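Local atomic coordinates of triacylglycerol lipase (Clostridium botulinum, PDB entry 5AH1), a protein that hydrolyses ester bonds of triacylglycerols and synthetic polyesters, as a zinc-binding enzyme of the alpha/beta-hydrolase family. Residues L82-M87 and W129-E134; Y118-G123 and Y136-G141; Y159-P164 and I266-L271; T187-T192 and T229-T234; F89-D92 and Y97-W100. One frame throughout, in Å; residues are numbered along the deposited sequence. Where two conformers were deposited one is given.

Contact 1 of 5, residues L82-M87 and W129-E134; sequences LVHGFM and WDRACE. With ZN (zinc ion), chain B.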
# COMPACT_ATOMS: atom_id res chain seq x y z
N LEU A 82 -2.44 9.96 3.24
CA LEU A 82 -1.77 9.07 2.29
C LEU A 82 -0.97 8.00 3.02
O LEU A 82 -0.26 8.32 3.97
CB LEU A 82 -0.81 9.91 1.43
CG LEU A 82 -1.43 11.05 0.61
CD1 LEU A 82 -0.33 11.90 0.01
CD2 LEU A 82 -2.32 10.52 -0.49
N VAL A 83 -1.09 6.76 2.57
CA VAL A 83 -0.46 5.62 3.23
C VAL A 83 0.26 4.73 2.20
O VAL A 83 -0.35 4.10 1.35
CB VAL A 83 -1.48 4.80 4.01
CG1 VAL A 83 -0.77 3.67 4.79
CG2 VAL A 83 -2.31 5.68 4.96
N HIS A 84 1.59 4.73 2.30
CA HIS A 84 2.46 3.98 1.40
C HIS A 84 2.35 2.47 1.59
O HIS A 84 1.79 1.97 2.57
CB HIS A 84 3.91 4.40 1.67
CG HIS A 84 4.40 4.06 3.04
ND1 HIS A 84 4.83 2.79 3.37
CD2 HIS A 84 4.49 4.79 4.17
CE1 HIS A 84 5.19 2.77 4.64
NE2 HIS A 84 4.99 3.96 5.15
N GLY A 85 2.91 1.76 0.62
CA GLY A 85 2.94 0.31 0.64
C GLY A 85 4.20 -0.33 1.18
O GLY A 85 4.85 0.16 2.10
N PHE A 86 4.50 -1.49 0.61
CA PHE A 86 5.66 -2.29 0.98
C PHE A 86 6.93 -1.56 0.58
O PHE A 86 7.02 -1.04 -0.54
CB PHE A 86 5.53 -3.63 0.24
CG PHE A 86 6.62 -4.63 0.52
CD1 PHE A 86 6.78 -5.20 1.77
CD2 PHE A 86 7.41 -5.07 -0.50
CE1 PHE A 86 7.75 -6.15 1.99
CE2 PHE A 86 8.37 -6.02 -0.28
CZ PHE A 86 8.54 -6.55 0.96
N MET A 87 7.88 -1.47 1.50
CA MET A 87 9.15 -0.79 1.23
C MET A 87 8.98 0.67 0.80
O MET A 87 9.75 1.19 -0.00
CB MET A 87 10.03 -1.61 0.27
CG MET A 87 10.70 -2.81 0.99
SD MET A 87 11.98 -2.26 2.15
CE MET A 87 13.27 -1.91 0.99
N TRP A 129 -1.52 -5.79 10.36
CA TRP A 129 -1.93 -5.48 11.73
C TRP A 129 -0.96 -4.46 12.35
O TRP A 129 -1.37 -3.42 12.89
CB TRP A 129 -1.94 -6.74 12.57
CG TRP A 129 -2.25 -6.51 14.03
CD1 TRP A 129 -1.37 -6.07 15.00
CD2 TRP A 129 -3.51 -6.72 14.70
NE1 TRP A 129 -2.01 -5.99 16.21
CE2 TRP A 129 -3.31 -6.39 16.05
CE3 TRP A 129 -4.78 -7.14 14.28
CZ2 TRP A 129 -4.33 -6.52 17.00
CZ3 TRP A 129 -5.78 -7.25 15.22
CH2 TRP A 129 -5.56 -6.93 16.56
N ASP A 130 0.34 -4.76 12.27
CA ASP A 130 1.31 -3.88 12.90
C ASP A 130 1.25 -2.49 12.27
O ASP A 130 1.28 -1.48 12.96
CB ASP A 130 2.73 -4.45 12.79
CG ASP A 130 2.98 -5.72 13.64
OD1 ASP A 130 2.03 -6.27 14.27
OD2 ASP A 130 4.15 -6.16 13.68
N ARG A 131 1.18 -2.46 10.94
CA ARG A 131 1.08 -1.19 10.22
C ARG A 131 -0.18 -0.40 10.56
O ARG A 131 -0.13 0.81 10.62
CB ARG A 131 1.20 -1.46 8.72
CG ARG A 131 2.64 -1.88 8.31
CD ARG A 131 2.68 -2.48 6.92
NE ARG A 131 1.92 -1.72 5.92
CZ ARG A 131 2.45 -1.04 4.90
NH1 ARG A 131 3.76 -0.82 4.79
NH2 ARG A 131 1.63 -0.50 4.02
N ALA A 132 -1.29 -1.09 10.78
CA ALA A 132 -2.51 -0.41 11.18
C ALA A 132 -2.39 0.22 12.57
O ALA A 132 -2.85 1.34 12.79
CB ALA A 132 -3.70 -1.35 11.11
N CYS A 133 -1.76 -0.50 13.51
CA CYS A 133 -1.52 0.05 14.83
C CYS A 133 -0.60 1.25 14.75
O CYS A 133 -0.78 2.24 15.46
CB CYS A 133 -0.91 -1.01 15.75
SG CYS A 133 -1.99 -2.44 16.08
N GLU A 134 0.42 1.16 13.90
CA GLU A 134 1.33 2.27 13.68
C GLU A 134 0.60 3.46 13.05
O GLU A 134 0.83 4.60 13.43
CB GLU A 134 2.51 1.82 12.83
CG GLU A 134 3.37 0.79 13.57
CD GLU A 134 4.20 -0.08 12.66
OE1 GLU A 134 4.24 0.15 11.44
OE2 GLU A 134 4.86 -1.01 13.19
ZN ZN B . 2.64 -7.92 15.08
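R131 reaches from helix 128-140 into the turn after strand 80-83 and holds two successive carbonyls, those of H84 and G85. This grip is the tight part of the contact. NH2 of R131 donates to H84 O at 2.9 Å and meets a lone pair in the carbonyl plane, though the bond is bent at 134°. NH1 of R131 gives a straighter bond to G85 O, 3.1 Å long, but comes from above that carbonyl's plane. In that plane H84 ND1 donates to G85 O at 2.9 Å on a lone pair, so one oxygen accepts from two donors. A bend at chi3 (46°) turns the guanidinium, which stands almost perpendicular to the imidazole, across the turn. G123 O is a further acceptor for NH1, and T187 OG1 takes NE.

Elsewhere the segments are looser. F86 N stays 4.3 Å from R131 NH1, and F86 starts away from the helix, its side chain coming no nearer than 5.6 Å. D130, next to R131 in sequence, serves another site: its OD1 binds zinc at 1.9 Å, with H150, H156 and D302 completing the metal shell. A multi-donor cation suits these buried carbonyls. The H84-G85-F86 turn resembles the His-Gly motif beside the oxyanion hole of related lipases; the three bonds imply a turn held in shape, and the charge of R131 probably polarises the two carbonyls it grips.

Contact 2 of 5, residues Y118-G123 and Y136-G141; sequences YTATVG and YAYIVG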
# COMPACT_ATOMS: atom_id res chain seq x y z
N TYR A 118 -2.32 15.03 4.43
CA TYR A 118 -1.21 14.57 5.27
C TYR A 118 -0.68 13.25 4.75
O TYR A 118 -1.34 12.53 4.00
CB TYR A 118 -1.70 14.37 6.71
CG TYR A 118 -2.35 15.60 7.26
CD1 TYR A 118 -1.58 16.60 7.81
CD2 TYR A 118 -3.72 15.78 7.19
CE1 TYR A 118 -2.14 17.75 8.29
CE2 TYR A 118 -4.31 16.95 7.69
CZ TYR A 118 -3.51 17.93 8.23
OH TYR A 118 -4.04 19.11 8.72
N THR A 119 0.53 12.93 5.20
CA THR A 119 1.19 11.69 4.83
C THR A 119 1.50 10.92 6.11
O THR A 119 2.08 11.47 7.04
CB THR A 119 2.50 11.96 4.08
OG1 THR A 119 2.21 12.68 2.87
CG2 THR A 119 3.21 10.67 3.71
N ALA A 120 1.07 9.67 6.16
CA ALA A 120 1.41 8.79 7.28
C ALA A 120 2.50 7.82 6.87
O ALA A 120 2.54 7.37 5.73
CB ALA A 120 0.20 8.05 7.77
N THR A 121 3.35 7.46 7.82
CA THR A 121 4.46 6.55 7.56
C THR A 121 4.42 5.41 8.56
O THR A 121 4.31 5.65 9.77
CB THR A 121 5.78 7.32 7.55
OG1 THR A 121 5.70 8.28 6.48
CG2 THR A 121 6.96 6.38 7.34
N VAL A 122 4.46 4.18 8.05
CA VAL A 122 4.36 2.97 8.85
C VAL A 122 5.47 1.99 8.47
O VAL A 122 6.28 2.29 7.59
CB VAL A 122 2.95 2.34 8.71
CG1 VAL A 122 1.87 3.33 9.17
CG2 VAL A 122 2.69 1.88 7.27
N GLY A 123 5.54 0.83 9.13
CA GLY A 123 6.64 -0.09 8.89
C GLY A 123 6.65 -0.55 7.44
O GLY A 123 5.62 -1.01 6.92
N TYR A 136 -2.62 4.24 13.27
CA TYR A 136 -3.42 4.83 14.34
C TYR A 136 -2.60 5.83 15.17
O TYR A 136 -2.99 6.99 15.32
CB TYR A 136 -4.01 3.72 15.22
CG TYR A 136 -4.71 4.23 16.45
CD1 TYR A 136 -6.03 4.67 16.40
CD2 TYR A 136 -4.06 4.28 17.66
CE1 TYR A 136 -6.66 5.17 17.53
CE2 TYR A 136 -4.67 4.78 18.79
CZ TYR A 136 -5.98 5.23 18.72
OH TYR A 136 -6.59 5.71 19.85
N ALA A 137 -1.44 5.40 15.64
CA ALA A 137 -0.60 6.28 16.45
C ALA A 137 -0.05 7.44 15.65
O ALA A 137 0.11 8.55 16.17
CB ALA A 137 0.52 5.49 17.08
N TYR A 138 0.27 7.20 14.38
CA TYR A 138 0.82 8.25 13.53
C TYR A 138 -0.18 9.38 13.36
O TYR A 138 0.20 10.56 13.27
CB TYR A 138 1.23 7.70 12.15
CG TYR A 138 2.26 8.56 11.48
CD1 TYR A 138 1.88 9.67 10.75
CD2 TYR A 138 3.61 8.34 11.67
CE1 TYR A 138 2.82 10.51 10.18
CE2 TYR A 138 4.55 9.17 11.11
CZ TYR A 138 4.15 10.25 10.36
OH TYR A 138 5.08 11.10 9.81
N ILE A 139 -1.46 9.03 13.31
CA ILE A 139 -2.52 10.03 13.15
C ILE A 139 -2.88 10.73 14.46
O ILE A 139 -2.88 11.96 14.52
CB ILE A 139 -3.79 9.36 12.53
CG1 ILE A 139 -3.50 8.89 11.10
CG2 ILE A 139 -4.97 10.33 12.51
CD1 ILE A 139 -4.58 7.99 10.50
N VAL A 140 -3.19 9.93 15.48
CA VAL A 140 -3.65 10.42 16.77
C VAL A 140 -2.52 11.01 17.62
O VAL A 140 -2.72 11.97 18.38
CB VAL A 140 -4.36 9.27 17.54
CG1 VAL A 140 -4.78 9.72 18.92
CG2 VAL A 140 -5.56 8.77 16.75
N GLY A 141 -1.33 10.45 17.47
CA GLY A 141 -0.20 10.76 18.33
C GLY A 141 -0.09 9.72 19.43
O GLY A 141 -1.07 9.12 19.84
O HOH W 1 4.49 12.56 7.62
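Y138 lays one face of its ring along the backbone of A120 and T121, in the 118-123 segment. Closest to the middle of that face is T121 N, 3.7 Å above the ring plane, with its N-H pointing toward the ring centre. This nitrogen is buried and has no conventional partner in the model, so the pi cloud may offset part of the cost. On the same side, out by the rim, lie A120 CB, 3.8 Å from Y138 CD1, and T121 O, 3.4 Å from Y138 CD2. Alanine suits this place because its small side chain lets the flat ring settle near the main chain.

One step further out, the phenol oxygen is tied back to the strand through water. T119 O accepts from this water at 2.7 Å, and the same water lies 2.7 Å from Y138 OH in a hydrogen bond. Tyrosine therefore supplies both a broad apolar face and a polar end. Its CG lies roughly opposite the backbone N (chi1 -158°), which carries the ring out from the helix toward the strand.

The T119 hydroxyl turns instead to Q107, while Y163 of strand 159-163 meets the Y138 ring at about 55° between planes. Thus the last turns of helix 128-140 cover the edge strand of the central parallel sheet, with V81 and L135 touching A120 and the two-stranded antiparallel sheet adjoining through Y163.

Contact 3 of 5, residues Y159-P164 and I266-L271; sequences YGRTYP and IYDLKL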
# COMPACT_ATOMS: atom_id res chain seq x y z
N TYR A 159 4.67 -2.53 22.80
CA TYR A 159 4.82 -1.10 22.50
C TYR A 159 5.92 -0.87 21.50
O TYR A 159 6.97 -1.50 21.57
CB TYR A 159 5.07 -0.29 23.77
CG TYR A 159 3.93 -0.40 24.75
CD1 TYR A 159 2.75 0.29 24.54
CD2 TYR A 159 4.02 -1.23 25.84
CE1 TYR A 159 1.69 0.16 25.42
CE2 TYR A 159 2.98 -1.37 26.72
CZ TYR A 159 1.80 -0.66 26.51
OH TYR A 159 0.72 -0.76 27.37
N GLY A 160 5.68 0.08 20.61
CA GLY A 160 6.61 0.42 19.56
C GLY A 160 7.11 1.83 19.71
O GLY A 160 7.35 2.31 20.83
N ARG A 161 7.28 2.52 18.60
CA ARG A 161 7.83 3.86 18.64
C ARG A 161 6.73 4.88 18.94
O ARG A 161 5.56 4.54 19.08
CB ARG A 161 8.63 4.16 17.37
CG ARG A 161 7.86 4.21 16.11
CD ARG A 161 8.78 4.63 14.95
NE ARG A 161 9.87 3.69 14.71
CZ ARG A 161 10.96 3.96 13.99
NH1 ARG A 161 11.13 5.15 13.42
NH2 ARG A 161 11.89 3.04 13.83
N THR A 162 7.15 6.12 19.10
CA THR A 162 6.27 7.20 19.51
C THR A 162 6.21 8.29 18.45
O THR A 162 7.25 8.67 17.90
CB THR A 162 6.77 7.79 20.85
OG1 THR A 162 6.77 6.76 21.84
CG2 THR A 162 5.90 8.94 21.33
N TYR A 163 5.00 8.76 18.16
CA TYR A 163 4.75 9.76 17.12
C TYR A 163 4.03 10.97 17.67
O TYR A 163 3.27 10.86 18.63
CB TYR A 163 3.88 9.16 16.03
CG TYR A 163 4.52 8.01 15.31
CD1 TYR A 163 5.62 8.21 14.49
CD2 TYR A 163 4.00 6.73 15.41
CE1 TYR A 163 6.21 7.16 13.82
CE2 TYR A 163 4.57 5.68 14.73
CZ TYR A 163 5.67 5.91 13.94
OH TYR A 163 6.21 4.84 13.27
N PRO A 164 4.24 12.14 17.05
CA PRO A 164 3.55 13.34 17.52
C PRO A 164 2.05 13.41 17.17
O PRO A 164 1.27 13.98 17.93
CB PRO A 164 4.34 14.48 16.86
CG PRO A 164 4.94 13.87 15.64
CD PRO A 164 5.25 12.44 16.02
N ILE A 266 19.82 6.56 5.32
CA ILE A 266 18.78 7.45 4.84
C ILE A 266 17.42 6.75 4.82
O ILE A 266 16.46 7.26 4.25
CB ILE A 266 19.14 8.05 3.45
CG1 ILE A 266 19.23 6.96 2.37
CG2 ILE A 266 20.44 8.83 3.57
CD1 ILE A 266 19.50 7.51 0.96
N TYR A 267 17.33 5.58 5.46
CA TYR A 267 16.05 4.91 5.66
C TYR A 267 16.14 3.94 6.83
O TYR A 267 17.21 3.47 7.18
CB TYR A 267 15.57 4.21 4.38
CG TYR A 267 16.51 3.16 3.85
CD1 TYR A 267 17.58 3.52 3.04
CD2 TYR A 267 16.35 1.83 4.18
CE1 TYR A 267 18.45 2.57 2.56
CE2 TYR A 267 17.21 0.88 3.71
CZ TYR A 267 18.27 1.24 2.91
OH TYR A 267 19.12 0.26 2.46
N ASP A 268 14.99 3.66 7.43
CA ASP A 268 14.86 2.88 8.66
C ASP A 268 13.78 1.84 8.38
O ASP A 268 12.71 2.19 7.88
CB ASP A 268 14.46 3.86 9.77
CG ASP A 268 14.21 3.22 11.14
OD1 ASP A 268 14.20 1.98 11.29
OD2 ASP A 268 14.00 4.01 12.09
N LEU A 269 14.07 0.58 8.64
CA LEU A 269 13.10 -0.50 8.39
C LEU A 269 12.06 -0.64 9.51
O LEU A 269 11.08 -1.36 9.35
CB LEU A 269 13.79 -1.84 8.16
CG LEU A 269 14.76 -1.84 6.98
CD1 LEU A 269 15.55 -3.15 6.96
CD2 LEU A 269 14.03 -1.62 5.66
N LYS A 270 12.27 0.06 10.62
CA LYS A 270 11.25 0.21 11.66
C LYS A 270 10.77 -1.11 12.25
O LYS A 270 9.61 -1.26 12.61
CB LYS A 270 10.07 1.04 11.13
CG LYS A 270 10.52 2.30 10.39
CD LYS A 270 9.39 3.27 10.00
CE LYS A 270 9.94 4.48 9.28
NZ LYS A 270 10.53 4.17 7.97
N LEU A 271 11.71 -2.05 12.43
CA LEU A 271 11.40 -3.35 13.02
C LEU A 271 11.71 -3.38 14.53
O LEU A 271 12.10 -4.41 15.07
CB LEU A 271 12.16 -4.45 12.25
CG LEU A 271 11.62 -4.65 10.83
CD1 LEU A 271 12.60 -5.43 9.99
CD2 LEU A 271 10.25 -5.32 10.82
O HOH W 2 8.34 1.16 14.25
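R161, on strand 159-163, meets D268 and K270 in the loop that leads to helix 284-292. From CB, which points toward that loop, the chain leaves with CG between the backbone N and carbonyl carbon (chi1 65°) and runs on to a bend at chi3. NE donates weakly to a water, which donates in turn to K270 O at 3.2 Å. CZ lies 4.0 Å from K270 CG, which sits over one guanidinium face toward its rim. NH1 adds only a weak bond to D268 OD2, 3.4 Å away. NH2 carries the salt bridge: it reaches D268 OD2 at 2.9 Å with a nearly straight 165° bond, in the plane of the guanidinium but above that of the carboxylate. D272 OD1 is its second acidic partner.

Aspartate suits position 268 because its short side chain serves both segments. While OD2 receives the arginine, OD1 accepts from K270 N at 2.8 Å, forming an Asx turn. The ammonium of K270 leads away from R161 to D268 O and E93. With D268, D272 and E93 nearby, the two cations are probably well balanced, and the pairing joins strand 159-163 to a loop held by the Asx turn and K270 NZ.

Contact 4 of 5, residues T187-T192 and T229-T234; sequences TIRTLT and TPNDGT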
# COMPACT_ATOMS: atom_id res chain seq x y z
N THR A 187 -3.55 -2.05 4.52
CA THR A 187 -3.36 -1.44 5.83
C THR A 187 -4.53 -0.52 6.19
O THR A 187 -5.00 -0.53 7.32
CB THR A 187 -2.05 -0.67 5.88
OG1 THR A 187 -0.96 -1.57 5.62
CG2 THR A 187 -1.85 -0.00 7.24
N ILE A 188 -5.00 0.30 5.25
CA ILE A 188 -6.10 1.22 5.56
C ILE A 188 -7.44 0.51 5.70
O ILE A 188 -8.27 0.91 6.52
CB ILE A 188 -6.20 2.43 4.55
CG1 ILE A 188 -6.48 1.97 3.12
CG2 ILE A 188 -4.91 3.23 4.62
CD1 ILE A 188 -6.75 3.11 2.16
N ARG A 189 -7.63 -0.60 4.97
CA ARG A 189 -8.81 -1.43 5.19
C ARG A 189 -8.81 -1.95 6.62
O ARG A 189 -9.82 -2.00 7.29
CB ARG A 189 -8.86 -2.59 4.21
CG ARG A 189 -9.24 -2.24 2.76
CD ARG A 189 -9.02 -3.41 1.82
NE ARG A 189 -9.63 -4.63 2.36
CZ ARG A 189 -9.10 -5.85 2.27
NH1 ARG A 189 -8.03 -6.05 1.52
NH2 ARG A 189 -9.68 -6.85 2.91
N THR A 190 -7.63 -2.39 7.06
CA THR A 190 -7.44 -3.02 8.38
C THR A 190 -7.67 -2.00 9.49
O THR A 190 -8.37 -2.27 10.47
CB THR A 190 -6.03 -3.63 8.50
OG1 THR A 190 -5.85 -4.59 7.46
CG2 THR A 190 -5.80 -4.33 9.84
N LEU A 191 -7.12 -0.80 9.34
CA LEU A 191 -7.38 0.25 10.33
C LEU A 191 -8.87 0.55 10.41
O LEU A 191 -9.41 0.70 11.51
CB LEU A 191 -6.62 1.53 9.96
CG LEU A 191 -6.88 2.70 10.91
CD1 LEU A 191 -6.23 2.48 12.24
CD2 LEU A 191 -6.42 4.03 10.33
N THR A 192 -9.54 0.64 9.27
CA THR A 192 -10.96 0.99 9.26
C THR A 192 -11.78 -0.11 9.97
O THR A 192 -12.69 0.18 10.75
CB THR A 192 -11.44 1.24 7.82
OG1 THR A 192 -10.68 2.32 7.26
CG2 THR A 192 -12.91 1.58 7.81
N THR A 229 -3.45 -2.14 -5.15
CA THR A 229 -3.38 -2.87 -3.90
C THR A 229 -3.60 -4.38 -4.10
O THR A 229 -4.52 -4.78 -4.82
CB THR A 229 -4.42 -2.33 -2.90
OG1 THR A 229 -4.05 -1.00 -2.54
CG2 THR A 229 -4.55 -3.18 -1.63
N PRO A 230 -2.76 -5.21 -3.45
CA PRO A 230 -2.99 -6.66 -3.46
C PRO A 230 -4.13 -7.05 -2.52
O PRO A 230 -3.93 -7.64 -1.46
CB PRO A 230 -1.66 -7.22 -2.98
CG PRO A 230 -1.15 -6.16 -2.04
CD PRO A 230 -1.56 -4.85 -2.67
N ASN A 231 -5.35 -6.68 -2.88
CA ASN A 231 -6.48 -6.98 -2.02
C ASN A 231 -6.73 -8.49 -1.87
O ASN A 231 -7.26 -8.94 -0.85
CB ASN A 231 -7.75 -6.27 -2.50
CG ASN A 231 -7.78 -4.78 -2.12
OD1 ASN A 231 -7.65 -4.44 -0.95
ND2 ASN A 231 -8.00 -3.92 -3.10
N ASP A 232 -6.31 -9.25 -2.89
CA ASP A 232 -6.26 -10.71 -2.82
C ASP A 232 -4.82 -11.24 -2.85
O ASP A 232 -4.59 -12.39 -3.19
CB ASP A 232 -7.06 -11.34 -3.97
CG ASP A 232 -8.55 -11.18 -3.81
OD1 ASP A 232 -9.04 -11.20 -2.66
OD2 ASP A 232 -9.23 -11.08 -4.85
N GLY A 233 -3.86 -10.42 -2.44
CA GLY A 233 -2.46 -10.82 -2.46
C GLY A 233 -1.82 -10.63 -3.82
O GLY A 233 -2.45 -10.18 -4.79
N THR A 234 -0.54 -10.95 -3.89
CA THR A 234 0.17 -10.99 -5.14
C THR A 234 0.94 -12.28 -5.24
O THR A 234 1.62 -12.69 -4.29
CB THR A 234 1.13 -9.79 -5.31
OG1 THR A 234 1.95 -10.08 -6.44
CG2 THR A 234 2.00 -9.54 -4.06
O HOH W 3 -6.10 -8.46 1.60
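Helix 183-197, which follows the sharp turn of a probable nucleophile elbow, is joined to the loop after strand 221-227 by R189 and N231. The bond runs from R189 NH1 to N231 OD1, 3.0 Å long and bent at 139°. On the acceptor it lies in the amide's carbonyl plane, on a lone pair; on the donor side OD1 is tilted from the guanidinium plane. The two flat groups meet at a marked angle, 62° between planes, and R189 CD also comes to 3.3 Å from N231 OD1. A bend at chi3 (49°) carries the arginine tip across to the asparagine. A water adds a second link, lying 3.1 Å from R189 NH1 and 2.8 Å from N231 O.

The loop has its own compact architecture, placed as in other alpha/beta-hydrolases beyond the carboxyl end of a central strand. P230 centres an inverse gamma turn and also starts a type I beta turn ending at G233, whose positive phi glycine adopts readily. T234 then occupies the N-cap of helix 235-239. Asparagine at the second position of the beta turn has an amide oxygen to offer the helix, while its ND2 is bonded elsewhere.

R189 is long enough to cross to the loop and still use NH2 on N317 OD1. Within the helix, T192 OG1 donates to I188 O at 2.9 Å, sharing that oxygen with T192 N, the two arriving from opposite faces of the carbonyl plane.

Contact 5 of 5, residues F89-D92 and Y97-W100; sequences FGRD and YKYW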
# COMPACT_ATOMS: atom_id res chain seq x y z
N PHE A 89 8.82 4.67 2.42
CA PHE A 89 9.46 5.40 3.52
C PHE A 89 8.85 6.78 3.72
O PHE A 89 7.98 7.18 2.96
CB PHE A 89 10.97 5.44 3.26
CG PHE A 89 11.57 4.08 3.26
CD1 PHE A 89 11.91 3.45 4.45
CD2 PHE A 89 11.74 3.38 2.07
CE1 PHE A 89 12.41 2.14 4.46
CE2 PHE A 89 12.25 2.09 2.07
CZ PHE A 89 12.59 1.47 3.27
N GLY A 90 9.31 7.47 4.76
CA GLY A 90 8.71 8.73 5.17
C GLY A 90 9.27 9.94 4.46
O GLY A 90 10.26 9.87 3.73
N ARG A 91 8.61 11.07 4.71
CA ARG A 91 8.99 12.34 4.10
C ARG A 91 10.39 12.79 4.47
O ARG A 91 11.01 13.53 3.72
CB ARG A 91 7.99 13.43 4.48
CG ARG A 91 6.63 13.24 3.85
CD ARG A 91 5.67 14.38 4.23
NE ARG A 91 6.15 15.70 3.85
CZ ARG A 91 6.02 16.22 2.63
NH1 ARG A 91 5.45 15.53 1.66
NH2 ARG A 91 6.48 17.43 2.37
N ASP A 92 10.87 12.35 5.63
CA ASP A 92 12.21 12.68 6.13
C ASP A 92 13.26 11.64 5.73
O ASP A 92 14.38 11.68 6.22
CB ASP A 92 12.17 12.79 7.66
CG ASP A 92 11.82 11.46 8.33
OD1 ASP A 92 10.93 10.75 7.83
OD2 ASP A 92 12.45 11.13 9.37
N TYR A 97 13.40 12.25 -1.62
CA TYR A 97 12.62 11.59 -2.65
C TYR A 97 11.35 11.06 -2.01
O TYR A 97 11.43 10.29 -1.06
CB TYR A 97 13.39 10.43 -3.28
CG TYR A 97 12.75 9.92 -4.55
CD1 TYR A 97 13.08 10.49 -5.77
CD2 TYR A 97 11.81 8.91 -4.53
CE1 TYR A 97 12.48 10.05 -6.94
CE2 TYR A 97 11.21 8.47 -5.69
CZ TYR A 97 11.55 9.04 -6.89
OH TYR A 97 10.96 8.62 -8.06
N LYS A 98 10.19 11.47 -2.51
CA LYS A 98 8.91 11.15 -1.87
C LYS A 98 8.27 9.88 -2.41
O LYS A 98 8.26 9.64 -3.61
CB LYS A 98 7.92 12.31 -2.06
CG LYS A 98 8.36 13.60 -1.39
CD LYS A 98 8.18 13.55 0.13
CE LYS A 98 8.73 14.80 0.82
NZ LYS A 98 10.21 14.82 0.81
N TYR A 99 7.71 9.08 -1.51
CA TYR A 99 6.90 7.95 -1.95
C TYR A 99 5.76 8.47 -2.84
O TYR A 99 5.49 7.94 -3.91
CB TYR A 99 6.33 7.18 -0.77
CG TYR A 99 5.64 5.89 -1.18
CD1 TYR A 99 4.30 5.88 -1.55
CD2 TYR A 99 6.33 4.69 -1.20
CE1 TYR A 99 3.67 4.70 -1.91
CE2 TYR A 99 5.72 3.52 -1.56
CZ TYR A 99 4.39 3.52 -1.92
OH TYR A 99 3.80 2.31 -2.24
N TRP A 100 5.12 9.53 -2.36
CA TRP A 100 3.98 10.11 -3.05
C TRP A 100 4.45 11.23 -3.97
O TRP A 100 4.46 12.41 -3.59
CB TRP A 100 2.95 10.60 -2.04
CG TRP A 100 2.30 9.44 -1.31
CD1 TRP A 100 2.65 8.95 -0.07
CD2 TRP A 100 1.23 8.61 -1.78
NE1 TRP A 100 1.84 7.88 0.26
CE2 TRP A 100 0.97 7.65 -0.78
CE3 TRP A 100 0.46 8.59 -2.95
CZ2 TRP A 100 -0.04 6.70 -0.91
CZ3 TRP A 100 -0.54 7.66 -3.07
CH2 TRP A 100 -0.78 6.72 -2.07
O HOH W 4 8.10 9.58 1.37
O HOH W 5 10.73 8.63 1.08
O HOH W 6 11.27 12.13 1.23
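Two irregular parts of one loop run near each other, with F89 CA 6.6 Å from Y99 CA and R91 CA 6.1 Å from K98 CA, and water joins their backbones. One water donates to F89 O and accepts from Y99 N, at 2.9 Å to each; another donates to both G90 O and Y97 O.

Among the side chains, K98 and R91 carry most of the contact. The lysine, bent at chi2 and chi4, passes its CE over a guanidinium face of R91, toward the rim and 3.4 Å above the plane; the nearest side-chain pair is K98 CE with R91 NH1 at 3.5 Å. Its NZ then turns to R91 O, forming a long 3.3 Å hydrogen bond on a lone pair in the carbonyl plane, and also donates to G96 O; a water bridges NZ and R91 O as well.

This long loop links strand 80-83 to helix 106-112 in the alpha/beta-hydrolase fold, and it passes close to the probable nucleophile elbow, where Y99 touches S182 and hydrogen-bonds through OH to H181.

Y99 CB rests 4.1 Å from F89 O, and its CG opposite the backbone N (chi1 -172°) sends the phenol to the elbow. The two cations are probably tolerated because R91 NH2, 4.8 Å from K98 NZ, pairs with D105 while the ammonium turns to oxygens. The apolar F89 ring packs against Y267 and L253.

From the N terminus, strand 80-83 leads into the first half of contact 1, and contact 5 closes a tight local loop before the chain returns along edge strand 117-120. Helix 128-140 then closes contact 1, so contact 5 nests within that larger loop. Contact 2 opens before contact 1 closes and ends further along the same helix; the two cross, tying neighbouring strands to one helix. Contact 3 opens at strand 159-163 of the small antiparallel sheet and closes over a hundred residues later, enclosing contact 4, which joins helix 183-197 to the loop after strand 221-227. F89 packs contact 5 against contact 3, while T187 bonds R131 between contacts 4 and 1.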